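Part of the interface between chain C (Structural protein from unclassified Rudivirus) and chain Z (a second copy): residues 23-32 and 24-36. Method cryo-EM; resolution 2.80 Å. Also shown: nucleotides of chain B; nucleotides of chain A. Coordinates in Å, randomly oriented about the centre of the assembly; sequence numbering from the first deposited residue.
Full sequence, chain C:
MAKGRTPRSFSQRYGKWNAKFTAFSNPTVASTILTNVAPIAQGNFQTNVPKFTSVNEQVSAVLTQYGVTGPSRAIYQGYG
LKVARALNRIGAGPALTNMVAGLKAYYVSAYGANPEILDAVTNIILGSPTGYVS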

ATOM      1  N   ALA C  23     -10.940  44.165  36.004  1.00 14.76           N
ATOM      2  CA  ALA C  23     -11.542  42.842  36.096  1.00 14.76           C
ATOM      3  C   ALA C  23     -12.871  42.788  35.354  1.00 14.76           C
ATOM      4  O   ALA C  23     -13.141  41.834  34.619  1.00 14.76           O
ATOM      5  CB  ALA C  23     -11.728  42.447  37.559  1.00 14.76           C
ATOM      6  N   PHE C  24     -13.714  43.806  35.532  1.00 14.58           N
ATOM      7  CA  PHE C  24     -15.032  43.800  34.906  1.00 14.58           C
ATOM      8  C   PHE C  24     -14.977  43.958  33.392  1.00 14.58           C
ATOM      9  O   PHE C  24     -15.969  43.673  32.721  1.00 14.58           O
ATOM     10  CB  PHE C  24     -15.905  44.898  35.517  1.00 14.58           C
ATOM     11  CG  PHE C  24     -17.355  44.805  35.139  1.00 14.58           C
ATOM     12  CD1 PHE C  24     -18.123  43.727  35.541  1.00 14.58           C
ATOM     13  CD2 PHE C  24     -17.954  45.800  34.386  1.00 14.58           C
ATOM     14  CE1 PHE C  24     -19.449  43.640  35.192  1.00 14.58           C
ATOM     15  CE2 PHE C  24     -19.282  45.718  34.037  1.00 14.58           C
ATOM     16  CZ  PHE C  24     -20.029  44.637  34.439  1.00 14.58           C
ATOM     17  N   SER C  25     -13.853  44.405  32.833  1.00 15.58           N
ATOM     18  CA  SER C  25     -13.727  44.504  31.384  1.00 15.58           C
ATOM     19  C   SER C  25     -13.448  43.165  30.718  1.00 15.58           C
ATOM     20  O   SER C  25     -13.451  43.098  29.487  1.00 15.58           O
ATOM     21  CB  SER C  25     -12.629  45.496  31.015  1.00 15.58           C
ATOM     22  OG  SER C  25     -12.765  46.690  31.758  1.00 15.58           O
ATOM     23  N   ASN C  26     -13.198  42.117  31.492  1.00 15.80           N
ATOM     24  CA  ASN C  26     -13.066  40.780  30.937  1.00 15.80           C
ATOM     25  C   ASN C  26     -14.382  40.370  30.283  1.00 15.80           C
ATOM     26  O   ASN C  26     -15.456  40.703  30.794  1.00 15.80           O
ATOM     27  CB  ASN C  26     -12.693  39.795  32.048  1.00 15.80           C
ATOM     28  CG  ASN C  26     -11.936  38.586  31.545  1.00 15.80           C
ATOM     29  OD1 ASN C  26     -12.527  37.567  31.201  1.00 15.80           O
ATOM     30  ND2 ASN C  26     -10.618  38.683  31.530  1.00 15.80           N
ATOM     31  N   PRO C  27     -14.346  39.660  29.153  1.00 15.55           N
ATOM     32  CA  PRO C  27     -15.613  39.234  28.535  1.00 15.55           C
ATOM     33  C   PRO C  27     -16.418  38.296  29.415  1.00 15.55           C
ATOM     34  O   PRO C  27     -17.629  38.485  29.583  1.00 15.55           O
ATOM     35  CB  PRO C  27     -15.150  38.556  27.239  1.00 15.55           C
ATOM     36  CG  PRO C  27     -13.788  39.070  26.995  1.00 15.55           C
ATOM     37  CD  PRO C  27     -13.184  39.296  28.329  1.00 15.55           C
ATOM     38  N   THR C  28     -15.766  37.290  29.999  1.00 15.74           N
ATOM     39  CA  THR C  28     -16.481  36.307  30.803  1.00 15.74           C
ATOM     40  C   THR C  28     -17.003  36.915  32.096  1.00 15.74           C
ATOM     41  O   THR C  28     -18.136  36.638  32.496  1.00 15.74           O
ATOM     42  CB  THR C  28     -15.574  35.115  31.096  1.00 15.74           C
ATOM     43  OG1 THR C  28     -15.190  34.495  29.863  1.00 15.74           O
ATOM     44  CG2 THR C  28     -16.292  34.093  31.961  1.00 15.74           C
ATOM     45  N   VAL C  29     -16.210  37.760  32.752  1.00 14.91           N
ATOM     46  CA  VAL C  29     -16.638  38.354  34.017  1.00 14.91           C
ATOM     47  C   VAL C  29     -17.892  39.195  33.811  1.00 14.91           C
ATOM     48  O   VAL C  29     -18.930  38.968  34.447  1.00 14.91           O
ATOM     49  CB  VAL C  29     -15.497  39.178  34.639  1.00 14.91           C
ATOM     50  CG1 VAL C  29     -15.986  39.924  35.860  1.00 14.91           C
ATOM     51  CG2 VAL C  29     -14.340  38.274  35.006  1.00 14.91           C
ATOM     52  N   ALA C  30     -17.811  40.179  32.915  1.00 14.98           N
ATOM     53  CA  ALA C  30     -18.943  41.063  32.659  1.00 14.98           C
ATOM     54  C   ALA C  30     -20.145  40.285  32.151  1.00 14.98           C
ATOM     55  O   ALA C  30     -21.276  40.501  32.602  1.00 14.98           O
ATOM     56  CB  ALA C  30     -18.540  42.142  31.657  1.00 14.98           C
ATOM     57  N   SER C  31     -19.916  39.372  31.206  1.00 15.25           N
ATOM     58  CA  SER C  31     -21.004  38.592  30.634  1.00 15.25           C
ATOM     59  C   SER C  31     -21.730  37.786  31.702  1.00 15.25           C
ATOM     60  O   SER C  31     -22.960  37.818  31.786  1.00 15.25           O
ATOM     61  CB  SER C  31     -20.453  37.677  29.545  1.00 15.25           C
ATOM     62  OG  SER C  31     -21.341  36.616  29.266  1.00 15.25           O
ATOM     63  N   THR C  32     -20.982  37.057  32.534  1.00 15.09           N
ATOM     64  CA  THR C  32     -21.591  36.231  33.568  1.00 15.09           C
ATOM     65  C   THR C  32     -22.359  37.078  34.572  1.00 15.09           C
ATOM     66  O   THR C  32     -23.499  36.757  34.922  1.00 15.09           O
ATOM     67  CB  THR C  32     -20.512  35.407  34.272  1.00 15.09           C
ATOM     68  OG1 THR C  32     -19.712  34.738  33.294  1.00 15.09           O
ATOM     69  CG2 THR C  32     -21.134  34.376  35.184  1.00 15.09           C
TER
ATOM     70  N   PHE Z  24     -26.039  44.896  26.037  1.00 14.21           N
ATOM     71  CA  PHE Z  24     -24.799  45.051  26.786  1.00 14.21           C
ATOM     72  C   PHE Z  24     -24.371  43.772  27.499  1.00 14.21           C
ATOM     73  O   PHE Z  24     -23.204  43.653  27.873  1.00 14.21           O
ATOM     74  CB  PHE Z  24     -24.941  46.192  27.795  1.00 14.21           C
ATOM     75  CG  PHE Z  24     -23.637  46.670  28.361  1.00 14.21           C
ATOM     76  CD1 PHE Z  24     -22.676  47.235  27.545  1.00 14.21           C
ATOM     77  CD2 PHE Z  24     -23.374  46.562  29.712  1.00 14.21           C
ATOM     78  CE1 PHE Z  24     -21.482  47.668  28.065  1.00 14.21           C
ATOM     79  CE2 PHE Z  24     -22.180  46.989  30.232  1.00 14.21           C
ATOM     80  CZ  PHE Z  24     -21.236  47.546  29.411  1.00 14.21           C
ATOM     81  N   SER Z  25     -25.280  42.816  27.695  1.00 15.43           N
ATOM     82  CA  SER Z  25     -24.941  41.560  28.353  1.00 15.43           C
ATOM     83  C   SER Z  25     -24.153  40.614  27.460  1.00 15.43           C
ATOM     84  O   SER Z  25     -23.666  39.594  27.952  1.00 15.43           O
ATOM     85  CB  SER Z  25     -26.212  40.866  28.830  1.00 15.43           C
ATOM     86  OG  SER Z  25     -26.740  41.509  29.972  1.00 15.43           O
ATOM     87  N   ASN Z  26     -24.033  40.917  26.174  1.00 15.88           N
ATOM     88  CA  ASN Z  26     -23.205  40.124  25.282  1.00 15.88           C
ATOM     89  C   ASN Z  26     -21.751  40.192  25.742  1.00 15.88           C
ATOM     90  O   ASN Z  26     -21.302  41.240  26.215  1.00 15.88           O
ATOM     91  CB  ASN Z  26     -23.337  40.655  23.852  1.00 15.88           C
ATOM     92  CG  ASN Z  26     -23.059  39.606  22.797  1.00 15.88           C
ATOM     93  OD1 ASN Z  26     -21.921  39.409  22.387  1.00 15.88           O
ATOM     94  ND2 ASN Z  26     -24.107  38.946  22.335  1.00 15.88           N
ATOM     95  N   PRO Z  27     -20.993  39.097  25.644  1.00 15.44           N
ATOM     96  CA  PRO Z  27     -19.575  39.170  26.036  1.00 15.44           C
ATOM     97  C   PRO Z  27     -18.783  40.152  25.196  1.00 15.44           C
ATOM     98  O   PRO Z  27     -18.040  40.985  25.736  1.00 15.44           O
ATOM     99  CB  PRO Z  27     -19.094  37.726  25.845  1.00 15.44           C
ATOM    100  CG  PRO Z  27     -20.317  36.909  25.854  1.00 15.44           C
ATOM    101  CD  PRO Z  27     -21.380  37.737  25.246  1.00 15.44           C
ATOM    102  N   THR Z  28     -18.945  40.083  23.874  1.00 15.68           N
ATOM    103  CA  THR Z  28     -18.177  40.931  22.973  1.00 15.68           C
ATOM    104  C   THR Z  28     -18.547  42.397  23.136  1.00 15.68           C
ATOM    105  O   THR Z  28     -17.665  43.254  23.198  1.00 15.68           O
ATOM    106  CB  THR Z  28     -18.389  40.480  21.530  1.00 15.68           C
ATOM    107  OG1 THR Z  28     -17.952  39.124  21.388  1.00 15.68           O
ATOM    108  CG2 THR Z  28     -17.604  41.354  20.569  1.00 15.68           C
ATOM    109  N   VAL Z  29     -19.840  42.706  23.225  1.00 15.09           N
ATOM    110  CA  VAL Z  29     -20.273  44.100  23.310  1.00 15.09           C
ATOM    111  C   VAL Z  29     -19.725  44.746  24.577  1.00 15.09           C
ATOM    112  O   VAL Z  29     -19.104  45.817  24.539  1.00 15.09           O
ATOM    113  CB  VAL Z  29     -21.807  44.191  23.238  1.00 15.09           C
ATOM    114  CG1 VAL Z  29     -22.272  45.630  23.359  1.00 15.09           C
ATOM    115  CG2 VAL Z  29     -22.300  43.590  21.941  1.00 15.09           C
ATOM    116  N   ALA Z  30     -19.932  44.085  25.719  1.00 14.97           N
ATOM    117  CA  ALA Z  30     -19.479  44.621  26.999  1.00 14.97           C
ATOM    118  C   ALA Z  30     -17.965  44.753  27.043  1.00 14.97           C
ATOM    119  O   ALA Z  30     -17.432  45.806  27.420  1.00 14.97           O
ATOM    120  CB  ALA Z  30     -19.971  43.731  28.136  1.00 14.97           C
ATOM    121  N   SER Z  31     -17.249  43.689  26.669  1.00 15.19           N
ATOM    122  CA  SER Z  31     -15.794  43.731  26.731  1.00 15.19           C
ATOM    123  C   SER Z  31     -15.233  44.801  25.804  1.00 15.19           C
ATOM    124  O   SER Z  31     -14.307  45.525  26.173  1.00 15.19           O
ATOM    125  CB  SER Z  31     -15.210  42.360  26.403  1.00 15.19           C
ATOM    126  OG  SER Z  31     -15.471  41.994  25.065  1.00 15.19           O
ATOM    127  N   THR Z  32     -15.799  44.937  24.601  1.00 14.85           N
ATOM    128  CA  THR Z  32     -15.311  45.930  23.650  1.00 14.85           C
ATOM    129  C   THR Z  32     -15.527  47.345  24.167  1.00 14.85           C
ATOM    130  O   THR Z  32     -14.607  48.170  24.149  1.00 14.85           O
ATOM    131  CB  THR Z  32     -16.002  45.736  22.299  1.00 14.85           C
ATOM    132  OG1 THR Z  32     -15.883  44.370  21.896  1.00 14.85           O
ATOM    133  CG2 THR Z  32     -15.380  46.616  21.233  1.00 14.85           C
ATOM    134  N   ILE Z  33     -16.734  47.644  24.652  1.00 14.29           N
ATOM    135  CA  ILE Z  33     -17.021  49.003  25.102  1.00 14.29           C
ATOM    136  C   ILE Z  33     -16.160  49.359  26.309  1.00 14.29           C
ATOM    137  O   ILE Z  33     -15.583  50.452  26.382  1.00 14.29           O
ATOM    138  CB  ILE Z  33     -18.523  49.167  25.399  1.00 14.29           C
ATOM    139  CG1 ILE Z  33     -19.340  49.012  24.115  1.00 14.29           C
ATOM    140  CG2 ILE Z  33     -18.800  50.512  26.033  1.00 14.29           C
ATOM    141  CD1 ILE Z  33     -20.777  49.423  24.255  1.00 14.29           C
ATOM    142  N   LEU Z  34     -16.021  48.426  27.255  1.00 14.85           N
ATOM    143  CA  LEU Z  34     -15.271  48.734  28.467  1.00 14.85           C
ATOM    144  C   LEU Z  34     -13.775  48.824  28.194  1.00 14.85           C
ATOM    145  O   LEU Z  34     -13.092  49.701  28.738  1.00 14.85           O
ATOM    146  CB  LEU Z  34     -15.572  47.695  29.539  1.00 14.85           C
ATOM    147  CG  LEU Z  34     -17.019  47.705  30.038  1.00 14.85           C
ATOM    148  CD1 LEU Z  34     -17.276  46.544  30.975  1.00 14.85           C
ATOM    149  CD2 LEU Z  34     -17.368  49.022  30.701  1.00 14.85           C
ATOM    150  N   THR Z  35     -13.249  47.953  27.333  1.00 15.07           N
ATOM    151  CA  THR Z  35     -11.833  48.001  27.004  1.00 15.07           C
ATOM    152  C   THR Z  35     -11.498  49.244  26.189  1.00 15.07           C
ATOM    153  O   THR Z  35     -10.378  49.759  26.260  1.00 15.07           O
ATOM    154  CB  THR Z  35     -11.446  46.724  26.260  1.00 15.07           C
ATOM    155  OG1 THR Z  35     -11.652  45.600  27.120  1.00 15.07           O
ATOM    156  CG2 THR Z  35      -9.995  46.749  25.844  1.00 15.07           C
ATOM    157  N   ASN Z  36     -12.463  49.759  25.427  1.00 14.89           N
ATOM    158  CA  ASN Z  36     -12.216  50.993  24.691  1.00 14.89           C
ATOM    159  C   ASN Z  36     -12.276  52.213  25.600  1.00 14.89           C
ATOM    160  O   ASN Z  36     -11.501  53.156  25.417  1.00 14.89           O
ATOM    161  CB  ASN Z  36     -13.207  51.130  23.540  1.00 14.89           C
ATOM    162  CG  ASN Z  36     -12.603  50.768  22.204  1.00 14.89           C
ATOM    163  OD1 ASN Z  36     -11.930  51.580  21.578  1.00 14.89           O
ATOM    164  ND2 ASN Z  36     -12.842  49.551  21.758  1.00 14.89           N
TER
ATOM    165  P    DT B 155     -19.589  54.495  29.264  1.00 13.19           P
ATOM    166  OP1  DT B 155     -19.160  54.357  27.867  1.00 13.19           O
ATOM    167  OP2  DT B 155     -20.163  55.769  29.716  1.00 13.19           O
ATOM    168  O5'  DT B 155     -20.632  53.345  29.604  1.00 13.19           O
ATOM    169  C5'  DT B 155     -20.389  52.017  29.182  1.00 13.19           C
ATOM    170  C4'  DT B 155     -21.621  51.160  29.375  1.00 13.19           C
ATOM    171  O4'  DT B 155     -21.911  51.026  30.784  1.00 13.19           O
ATOM    172  C3'  DT B 155     -22.897  51.727  28.807  1.00 13.19           C
ATOM    173  O3'  DT B 155     -22.960  51.510  27.405  1.00 13.19           O
ATOM    174  C2'  DT B 155     -23.932  50.902  29.561  1.00 13.19           C
ATOM    175  C1'  DT B 155     -23.307  50.832  30.956  1.00 13.19           C
ATOM    176  N1   DT B 155     -23.830  51.867  31.892  1.00 13.19           N
ATOM    177  C2   DT B 155     -24.980  51.620  32.589  1.00 13.19           C
ATOM    178  O2   DT B 155     -25.606  50.585  32.501  1.00 13.19           O
ATOM    179  N3   DT B 155     -25.381  52.627  33.398  1.00 13.19           N
ATOM    180  C4   DT B 155     -24.763  53.835  33.590  1.00 13.19           C
ATOM    181  O4   DT B 155     -25.210  54.678  34.350  1.00 13.19           O
ATOM    182  C5   DT B 155     -23.563  54.041  32.819  1.00 13.19           C
ATOM    183  C7   DT B 155     -22.801  55.324  32.922  1.00 13.19           C
ATOM    184  C6   DT B 155     -23.160  53.056  32.023  1.00 13.19           C
ATOM    185  P    DA A 149     -25.007  44.995  39.797  1.00 12.84           P
ATOM    186  OP1  DA A 149     -24.796  43.601  40.187  1.00 12.84           O
ATOM    187  OP2  DA A 149     -25.351  46.015  40.796  1.00 12.84           O
ATOM    188  O5'  DA A 149     -23.693  45.474  39.059  1.00 12.84           O
ATOM    189  C5'  DA A 149     -23.077  44.649  38.104  1.00 12.84           C
ATOM    190  C4'  DA A 149     -21.739  45.225  37.718  1.00 12.84           C
ATOM    191  O4'  DA A 149     -21.944  46.477  37.033  1.00 12.84           O
ATOM    192  C3'  DA A 149     -20.852  45.591  38.887  1.00 12.84           C
ATOM    193  O3'  DA A 149     -20.139  44.464  39.329  1.00 12.84           O
ATOM    194  C2'  DA A 149     -19.935  46.619  38.253  1.00 12.84           C
ATOM    195  C1'  DA A 149     -20.914  47.380  37.381  1.00 12.84           C
ATOM    196  N9   DA A 149     -21.501  48.555  38.022  1.00 12.84           N
ATOM    197  C8   DA A 149     -22.728  48.660  38.619  1.00 12.84           C
ATOM    198  N7   DA A 149     -22.982  49.852  39.093  1.00 12.84           N
ATOM    199  C5   DA A 149     -21.848  50.575  38.774  1.00 12.84           C
ATOM    200  C6   DA A 149     -21.480  51.911  38.993  1.00 12.84           C
ATOM    201  N6   DA A 149     -22.257  52.799  39.612  1.00 12.84           N
ATOM    202  N1   DA A 149     -20.271  52.301  38.559  1.00 12.84           N
ATOM    203  C2   DA A 149     -19.496  51.416  37.937  1.00 12.84           C
ATOM    204  N3   DA A 149     -19.732  50.145  37.674  1.00 12.84           N
ATOM    205  C4   DA A 149     -20.934  49.786  38.117  1.00 12.84           C

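Two copies of one protein meet through the starts of equivalent helices, chain C 27-32 and chain Z 27-36, whose axes approach to 8.4 Å at 117° between their N-to-C directions. No hydrogen bond crosses between the stretches; they meet by van der Waals contact, burying 451 Å² summed over both sides. Phe C24 (chi1 t) sets its CB sideways, but its ring end comes nearer, bringing CD2 to 3.6 Å from Leu Z34 CD1; one ring face is covered by the sugar of DA149. Ser C25 lies against the chain Z helix, its O 3.6 Å from Ser Z31 CB and its OG 3.7 Å from Leu Z34 CB. Asn C26 turns away and caps its own helix, OD1 accepting a weak bond from Thr C28 N (3.5 Å), as Asn Z26 does for its copy. At Pro C27 the like residues meet: its CB is 4.3 Å from Pro Z27 CB, while its CG packs 3.6 Å from Ser Z31 CB. Ala C30 points toward its counterpart, CB to Ala Z30 CB 4.1 Å; the small methyls suit this close helix approach. Ser C31 closes the contact, with OG 3.6 Å from Pro Z27 CG, the reciprocal of the Pro C27-Ser Z31 pair, though there the serine CB is closest. Thr C32 faces away, its OG1 bonded to Thr C28 O (2.6 Å).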